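Local coordinates for uncharacterized protein (Staphylococcus aureus, PDB 4YBV) that probably hydrolyses thioester bonds, perhaps of acyl-CoA-type substrates, as a hot-dog-fold thioesterase that assembles from four copies of its chain, at residues Gly56-Ile61 / Phe66-Leu71; Ala90-Arg95 / His100-Lys105; Glu9-Ser14 / Gly42-Ala47. The protein carries 1 engineered substitution. All coordinates share one frame; numbering follows the deposited sequence.

Contact 1: residues Gly56-Ile61 / Phe66-Leu71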
# COMPACT_ATOMS: atom_id res chain seq x y z
N GLY A 56 -9.28 17.66 3.94
CA GLY A 56 -8.07 18.30 4.44
C GLY A 56 -7.26 19.03 3.37
O GLY A 56 -6.90 20.22 3.52
N SER A 57 -6.98 18.32 2.28
CA SER A 57 -6.18 18.91 1.24
C SER A 57 -6.93 20.08 0.60
O SER A 57 -6.30 21.10 0.26
CB SER A 57 -5.78 17.87 0.19
OG SER A 57 -4.75 17.05 0.69
N ALA A 58 -8.25 19.95 0.47
CA ALA A 58 -9.07 21.05 -0.05
C ALA A 58 -8.96 22.28 0.86
O ALA A 58 -8.85 23.40 0.37
CB ALA A 58 -10.53 20.62 -0.19
N ASN A 59 -8.97 22.07 2.18
CA ASN A 59 -8.80 23.15 3.15
C ASN A 59 -7.42 23.80 3.11
O ASN A 59 -7.27 24.95 3.51
CB ASN A 59 -9.07 22.67 4.58
CG ASN A 59 -10.53 22.42 4.84
OD1 ASN A 59 -11.37 22.95 4.12
ND2 ASN A 59 -10.85 21.60 5.88
N LEU A 60 -6.40 23.06 2.65
CA LEU A 60 -5.04 23.60 2.62
C LEU A 60 -4.64 24.33 1.33
O LEU A 60 -3.58 24.95 1.27
CB LEU A 60 -4.03 22.48 2.86
CG LEU A 60 -3.92 21.86 4.25
CD1 LEU A 60 -2.89 20.77 4.19
CD2 LEU A 60 -3.57 22.89 5.32
N ILE A 61 -5.45 24.23 0.30
CA ILE A 61 -5.05 24.78 -0.98
C ILE A 61 -6.02 25.86 -1.45
O ILE A 61 -7.06 26.13 -0.81
CB ILE A 61 -4.96 23.69 -2.10
CG1 ILE A 61 -6.36 23.17 -2.43
CG2 ILE A 61 -4.01 22.56 -1.68
CD1 ILE A 61 -6.38 22.24 -3.61
N PHE A 66 -7.02 25.44 -7.91
CA PHE A 66 -6.53 24.07 -7.75
C PHE A 66 -7.62 23.10 -7.31
O PHE A 66 -8.70 23.50 -6.88
CB PHE A 66 -5.36 24.04 -6.76
CG PHE A 66 -4.14 24.76 -7.25
CD1 PHE A 66 -3.29 24.17 -8.17
CD2 PHE A 66 -3.85 26.04 -6.81
CE1 PHE A 66 -2.17 24.83 -8.64
CE2 PHE A 66 -2.73 26.70 -7.27
CZ PHE A 66 -1.89 26.10 -8.18
N ILE A 67 -7.32 21.81 -7.42
CA ILE A 67 -8.27 20.80 -7.00
C ILE A 67 -7.53 19.59 -6.42
O ILE A 67 -6.58 19.09 -7.02
CB ILE A 67 -9.18 20.39 -8.18
CG1 ILE A 67 -10.21 19.35 -7.72
CG2 ILE A 67 -8.36 19.86 -9.37
CD1 ILE A 67 -11.30 19.92 -6.86
N PRO A 68 -7.93 19.14 -5.23
CA PRO A 68 -7.27 17.93 -4.72
C PRO A 68 -7.86 16.67 -5.39
O PRO A 68 -9.07 16.57 -5.63
CB PRO A 68 -7.57 17.97 -3.22
CG PRO A 68 -8.93 18.65 -3.14
CD PRO A 68 -8.96 19.64 -4.30
N LEU A 69 -7.00 15.71 -5.69
CA LEU A 69 -7.43 14.48 -6.35
C LEU A 69 -6.76 13.27 -5.67
O LEU A 69 -5.53 13.16 -5.70
CB LEU A 69 -7.05 14.57 -7.83
CG LEU A 69 -7.58 13.71 -8.96
CD1 LEU A 69 -7.61 14.57 -10.21
CD2 LEU A 69 -6.63 12.59 -9.18
N GLY A 70 -7.56 12.37 -5.07
CA GLY A 70 -7.01 11.16 -4.46
C GLY A 70 -6.17 10.42 -5.48
O GLY A 70 -6.63 10.22 -6.60
N LEU A 71 -4.94 10.03 -5.14
CA LEU A 71 -4.06 9.37 -6.09
C LEU A 71 -3.84 7.91 -5.68
O LEU A 71 -3.98 6.99 -6.49
CB LEU A 71 -2.70 10.09 -6.19
CG LEU A 71 -1.71 9.59 -7.24
CD1 LEU A 71 -2.30 9.78 -8.62
CD2 LEU A 71 -0.35 10.30 -7.15
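The phenyl ring of Phe66 gives neither a face nor an edge to 56-61; the residue meets Ile61 through its root, with Phe66 CB 3.8 Å from Ile61 CD1. CG of Phe66 stands anti to its own carbonyl carbon (chi1 -66°), and the ring leads away from 56-61. The small ring of Pro68 does most of the work from the strand side, turned so that three successive rim atoms each find a different residue. Pro68 CB meets Ser57 CB at 3.9 Å. The next atom, Pro68 CG, lies 3.9 Å from the methyl group Ala58 CB. Pro68 CD receives the tip of Ile61, whose CD1 stands 3.7 Å away. This terminal methyl therefore wedges between the proline ring and the CB of Phe66. It reaches them because CG1 of Ile61 takes the crowded position between backbone N and carbonyl carbon (chi1 68°) and the chain then runs out extended. Ile61 follows the last turn of the helix, and its side chain reaches over the start of the strand. No hydrogen bond crosses, and the joint is apolar packing of modest area, 194 Å². The hydroxyl of Ser57 is satisfied elsewhere: OG hydrogen-bonds with Trp102 NE1 and His100 ND1 on strand 99-107, while its CB serves the proline. The contact thus packs the C-terminal end of helix 42-60, the central helix of the hot dog, against the start of strand 67-77, the connection between them being a short loop. Strand 113-124 runs beside that strand, hydrogen-bonded to Ile67, Leu69 and Leu71, and lends Val121 to Ser57 and Pro68 and Ile123 to Ile61; Phe37 of the second subunit packs on Ile67.

Contact 2: residues Ala90-Arg95 / His100-Lys105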
# COMPACT_ATOMS: atom_id res chain seq x y z
N ALA A 90 -7.61 12.47 10.32
CA ALA A 90 -6.63 12.63 9.28
C ALA A 90 -5.63 13.73 9.72
O ALA A 90 -6.04 14.85 9.98
CB ALA A 90 -7.28 13.00 7.96
N GLU A 91 -4.34 13.40 9.77
CA GLU A 91 -3.32 14.42 10.05
C GLU A 91 -2.33 14.44 8.91
O GLU A 91 -1.86 13.38 8.48
CB GLU A 91 -2.60 14.14 11.38
CG GLU A 91 -3.49 13.64 12.51
CD GLU A 91 -2.69 13.15 13.73
OE1 GLU A 91 -1.51 13.54 13.85
OE2 GLU A 91 -3.24 12.37 14.55
N ILE A 92 -2.00 15.62 8.39
CA ILE A 92 -1.08 15.68 7.27
C ILE A 92 0.36 15.31 7.69
O ILE A 92 0.79 15.61 8.80
CB ILE A 92 -1.10 17.07 6.60
CG1 ILE A 92 -0.43 16.98 5.24
CG2 ILE A 92 -0.45 18.17 7.55
CD1 ILE A 92 -0.77 18.06 4.30
N ILE A 93 1.06 14.60 6.81
CA ILE A 93 2.43 14.12 7.02
C ILE A 93 3.35 14.97 6.19
O ILE A 93 4.46 15.27 6.57
CB ILE A 93 2.67 12.61 6.56
CG1 ILE A 93 1.63 11.63 7.09
CG2 ILE A 93 4.06 12.11 6.94
CD1 ILE A 93 1.82 10.23 6.49
N HIS A 94 2.91 15.22 4.97
CA HIS A 94 3.69 16.00 4.02
C HIS A 94 2.76 16.92 3.27
O HIS A 94 1.68 16.52 2.84
CB HIS A 94 4.43 15.08 3.05
CG HIS A 94 5.19 15.81 1.99
ND1 HIS A 94 6.26 16.62 2.28
CD2 HIS A 94 5.04 15.84 0.65
CE1 HIS A 94 6.73 17.13 1.15
NE2 HIS A 94 6.01 16.67 0.15
N ARG A 95 3.20 18.15 3.08
CA ARG A 95 2.39 19.14 2.39
C ARG A 95 3.24 19.66 1.26
O ARG A 95 3.75 20.77 1.28
CB ARG A 95 2.02 20.26 3.36
CG ARG A 95 0.97 21.21 2.85
CD ARG A 95 0.98 22.50 3.67
NE ARG A 95 0.11 23.51 3.09
CZ ARG A 95 -0.39 24.54 3.77
NH1 ARG A 95 -0.10 24.68 5.06
NH2 ARG A 95 -1.17 25.42 3.17
N HIS A 100 0.02 15.95 -1.47
CA HIS A 100 -0.07 15.86 -0.02
C HIS A 100 -0.10 14.41 0.42
O HIS A 100 -0.77 13.57 -0.20
CB HIS A 100 -1.31 16.56 0.53
CG HIS A 100 -1.37 18.02 0.23
ND1 HIS A 100 -2.48 18.79 0.49
CD2 HIS A 100 -0.45 18.85 -0.33
CE1 HIS A 100 -2.24 20.03 0.11
NE2 HIS A 100 -1.02 20.09 -0.39
N VAL A 101 0.56 14.13 1.52
CA VAL A 101 0.52 12.79 2.06
C VAL A 101 -0.10 12.88 3.43
O VAL A 101 0.36 13.67 4.24
CB VAL A 101 1.94 12.18 2.09
CG1 VAL A 101 1.94 10.86 2.82
CG2 VAL A 101 2.45 12.05 0.67
N TRP A 102 -1.17 12.10 3.66
CA TRP A 102 -1.95 12.10 4.92
C TRP A 102 -1.88 10.80 5.69
O TRP A 102 -1.91 9.70 5.10
CB TRP A 102 -3.44 12.37 4.63
CG TRP A 102 -3.76 13.75 4.18
CD1 TRP A 102 -3.68 14.24 2.92
CD2 TRP A 102 -4.22 14.82 5.01
NE1 TRP A 102 -4.06 15.57 2.91
CE2 TRP A 102 -4.39 15.95 4.18
CE3 TRP A 102 -4.51 14.94 6.37
CZ2 TRP A 102 -4.83 17.19 4.68
CZ3 TRP A 102 -4.95 16.17 6.86
CH2 TRP A 102 -5.11 17.27 6.00
N ASP A 103 -1.91 10.92 7.01
CA ASP A 103 -2.02 9.77 7.89
C ASP A 103 -3.44 9.74 8.44
O ASP A 103 -3.91 10.75 8.88
CB ASP A 103 -1.02 9.89 9.02
CG ASP A 103 -0.67 8.57 9.61
OD1 ASP A 103 0.22 7.91 9.02
OD2 ASP A 103 -1.26 8.20 10.64
N ILE A 104 -4.14 8.60 8.39
CA ILE A 104 -5.51 8.54 8.90
C ILE A 104 -5.69 7.38 9.86
O ILE A 104 -5.38 6.24 9.53
CB ILE A 104 -6.58 8.41 7.78
CG1 ILE A 104 -6.36 9.39 6.64
CG2 ILE A 104 -7.99 8.62 8.34
CD1 ILE A 104 -5.72 8.77 5.42
N LYS A 105 -6.20 7.67 11.05
CA LYS A 105 -6.50 6.62 11.99
C LYS A 105 -8.01 6.61 12.28
O LYS A 105 -8.60 7.63 12.59
CB LYS A 105 -5.68 6.80 13.27
CG LYS A 105 -4.17 6.51 13.05
CD LYS A 105 -3.39 6.75 14.35
CE LYS A 105 -1.96 6.24 14.23
NZ LYS A 105 -1.29 6.73 12.99
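Backbone hydrogen bonds join Glu91 to Asp103 in both directions: Glu91 N reaches Asp103 O at 2.8 Å, and Asp103 N returns to Glu91 O at 2.9 Å. Val101 O is gripped twice, by Ile93 N at 2.8 Å and by His94 N at 3.1 Å, both donors lying in its carbonyl plane, while Val101 N bonds to His94 O. Two residues facing one make this a classic beta bulge, which shifts the register by one and turns strand 85-95 through a corner at Ile93. It lies in the antiparallel hairpin of strands 85-95 and 99-107, within the curved hot-dog sheet. Aromatic contacts occupy the face that carries Ala90, Ile92, Arg95, His100 and Trp102. Ile92 CB sits over the six-membered ring of Trp102, 3.9 Å from its centroid and only 6° off the normal, a CH-pi contact; Ala90 O approaches the edge of the indole near its plane. Arg95 CG lies over one face of the His100 ring, offset toward the rim, its guanidinium steeply turned against the imidazole. His100 ND1 and Trp102 NE1 both hydrogen-bond to Ser57 OG on helix 42-60. Apolar packing continues with Ala90 CB, 3.7 Å from Trp102 CE3. At the bulge, the side chain of Ile93 reaches across to Val101 and Asp103, a chi1 of -50° placing CD1 3.7 Å from Val101 CG1. Within 100-105, Lys105 NZ forms a salt bridge of 2.8 Å with Asp103 OD2. The face of His94 and Val101 meets the fourth subunit, whose His79 ring stands nearly perpendicular to that of His94.

Contact 3: residues Glu9-Ser14 / Gly42-Ala47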
# COMPACT_ATOMS: atom_id res chain seq x y z
N GLU A 9 -23.41 12.10 2.39
CA GLU A 9 -24.75 12.09 2.92
C GLU A 9 -25.22 10.66 3.13
O GLU A 9 -25.82 10.35 4.10
CB GLU A 9 -25.70 12.82 2.01
CG GLU A 9 -27.14 12.66 2.45
CD GLU A 9 -28.13 13.27 1.50
OE1 GLU A 9 -27.76 14.13 0.71
OE2 GLU A 9 -29.30 12.88 1.57
N THR A 10 -24.93 9.80 2.17
CA THR A 10 -25.38 8.43 2.28
C THR A 10 -24.84 7.79 3.55
O THR A 10 -25.54 7.02 4.21
CB THR A 10 -24.91 7.59 1.08
OG1 THR A 10 -25.37 8.19 -0.13
CG2 THR A 10 -25.43 6.18 1.19
N PHE A 11 -23.60 8.14 3.91
CA PHE A 11 -22.97 7.52 5.08
C PHE A 11 -23.25 8.32 6.35
O PHE A 11 -22.79 7.94 7.41
CB PHE A 11 -21.44 7.39 4.90
CG PHE A 11 -21.01 6.20 4.04
CD1 PHE A 11 -21.96 5.41 3.40
CD2 PHE A 11 -19.66 5.87 3.89
CE1 PHE A 11 -21.56 4.30 2.62
CE2 PHE A 11 -19.27 4.77 3.11
CZ PHE A 11 -20.22 4.00 2.48
N GLU A 12 -23.99 9.41 6.23
CA GLU A 12 -24.31 10.27 7.40
C GLU A 12 -23.04 10.74 8.10
O GLU A 12 -22.91 10.64 9.34
CB GLU A 12 -25.20 9.52 8.40
CG GLU A 12 -26.48 9.01 7.78
CD GLU A 12 -27.47 8.58 8.82
OE1 GLU A 12 -27.60 9.29 9.84
OE2 GLU A 12 -28.09 7.52 8.63
N MET A 13 -22.08 11.21 7.30
CA MET A 13 -20.81 11.72 7.80
C MET A 13 -21.00 13.07 8.46
O MET A 13 -21.74 13.90 7.94
CB MET A 13 -19.79 11.88 6.67
CG MET A 13 -19.44 10.54 5.96
SD MET A 13 -18.03 10.83 4.89
CE MET A 13 -18.03 9.29 3.99
N SER A 14 -20.32 13.30 9.58
CA SER A 14 -20.27 14.67 10.14
C SER A 14 -18.86 15.10 10.48
O SER A 14 -18.08 14.33 11.04
CB SER A 14 -21.18 14.81 11.37
OG SER A 14 -20.85 13.84 12.35
N GLY A 42 -15.17 -2.90 5.73
CA GLY A 42 -13.86 -2.26 5.60
C GLY A 42 -13.80 -1.14 4.55
O GLY A 42 -13.07 -0.11 4.68
N GLY A 43 -14.56 -1.32 3.48
CA GLY A 43 -14.64 -0.31 2.44
C GLY A 43 -15.28 1.01 2.86
O GLY A 43 -14.91 2.07 2.34
N ALA A 44 -16.28 0.94 3.74
CA ALA A 44 -16.96 2.10 4.28
C ALA A 44 -15.95 2.91 5.12
O ALA A 44 -15.85 4.13 4.97
CB ALA A 44 -18.19 1.67 5.15
N SER A 45 -15.22 2.21 5.98
CA SER A 45 -14.15 2.80 6.79
C SER A 45 -13.16 3.53 5.88
O SER A 45 -12.88 4.72 6.07
CB SER A 45 -13.44 1.71 7.60
OG SER A 45 -12.51 2.26 8.51
N ILE A 46 -12.66 2.82 4.86
CA ILE A 46 -11.72 3.41 3.92
C ILE A 46 -12.31 4.65 3.23
O ILE A 46 -11.62 5.67 3.09
CB ILE A 46 -11.23 2.39 2.83
CG1 ILE A 46 -10.33 1.33 3.46
CG2 ILE A 46 -10.47 3.12 1.70
CD1 ILE A 46 -10.00 0.12 2.49
N ALA A 47 -13.59 4.58 2.84
CA ALA A 47 -14.24 5.72 2.16
C ALA A 47 -14.29 6.96 3.10
O ALA A 47 -14.06 8.09 2.66
CB ALA A 47 -15.64 5.35 1.73
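Phe11 carries the apolar packing, with one corner of its ring set against two alanines a helical turn apart. Its CE2 lies 3.7 Å from Ala44 CA and 3.9 Å from Ala44 CB, and the same carbon is 3.9 Å from Ala47 CB; the adjoining CZ touches only Ala44. The ring comes to both alanines obliquely. With chi1 at -80°, CG sits beside the backbone N and the phenyl group is directed from the end of the short helix 7-10 toward helix 42-60. A looser van der Waals approach comes from Met13, whose extended side chain brings CE to 4.4 Å from Ala47 O. No hydrogen bond crosses between the two segments; each is held by its own backbone bonds. Glu12, with a positive phi of 56°, closes helix 7-10 in a Schellman motif, its N bonded back to Glu9 O, and on the other side Ile46 N and Ala47 N bond to Gly42 O and Gly43 O in the opening turn of the helix. Around the pair, Met27 and Val33 pack on Phe11, and Leu7 of the second subunit touches it too. In this way the N-terminal segment lies beside the first turns of the central hot-dog helix, close to the subunit interface. With no polar bond across it, the fit rests on shape: small alanine methyls let a large ring come close to the helix backbone in buried surroundings.

How the contacts relate
Contact 3 is buried, contact 2 partly so, and contact 1 lies at the surface. Contacts 1 and 3 use opposite ends of helix 42-60, their centres about 19 Å apart; both are side-chain packing without a hydrogen bond across, and both have the second subunit nearby. Contact 2 differs in kind: it is a strand pairing within the sheet, where backbone bonds set the register and side chains diverge to two faces, one toward the helix and one toward the fourth subunit. It touches contact 1 directly at the helix's C-terminal end, whereas contact 3 lies across the chain's centre from it, about 7 Å away at the nearest atoms.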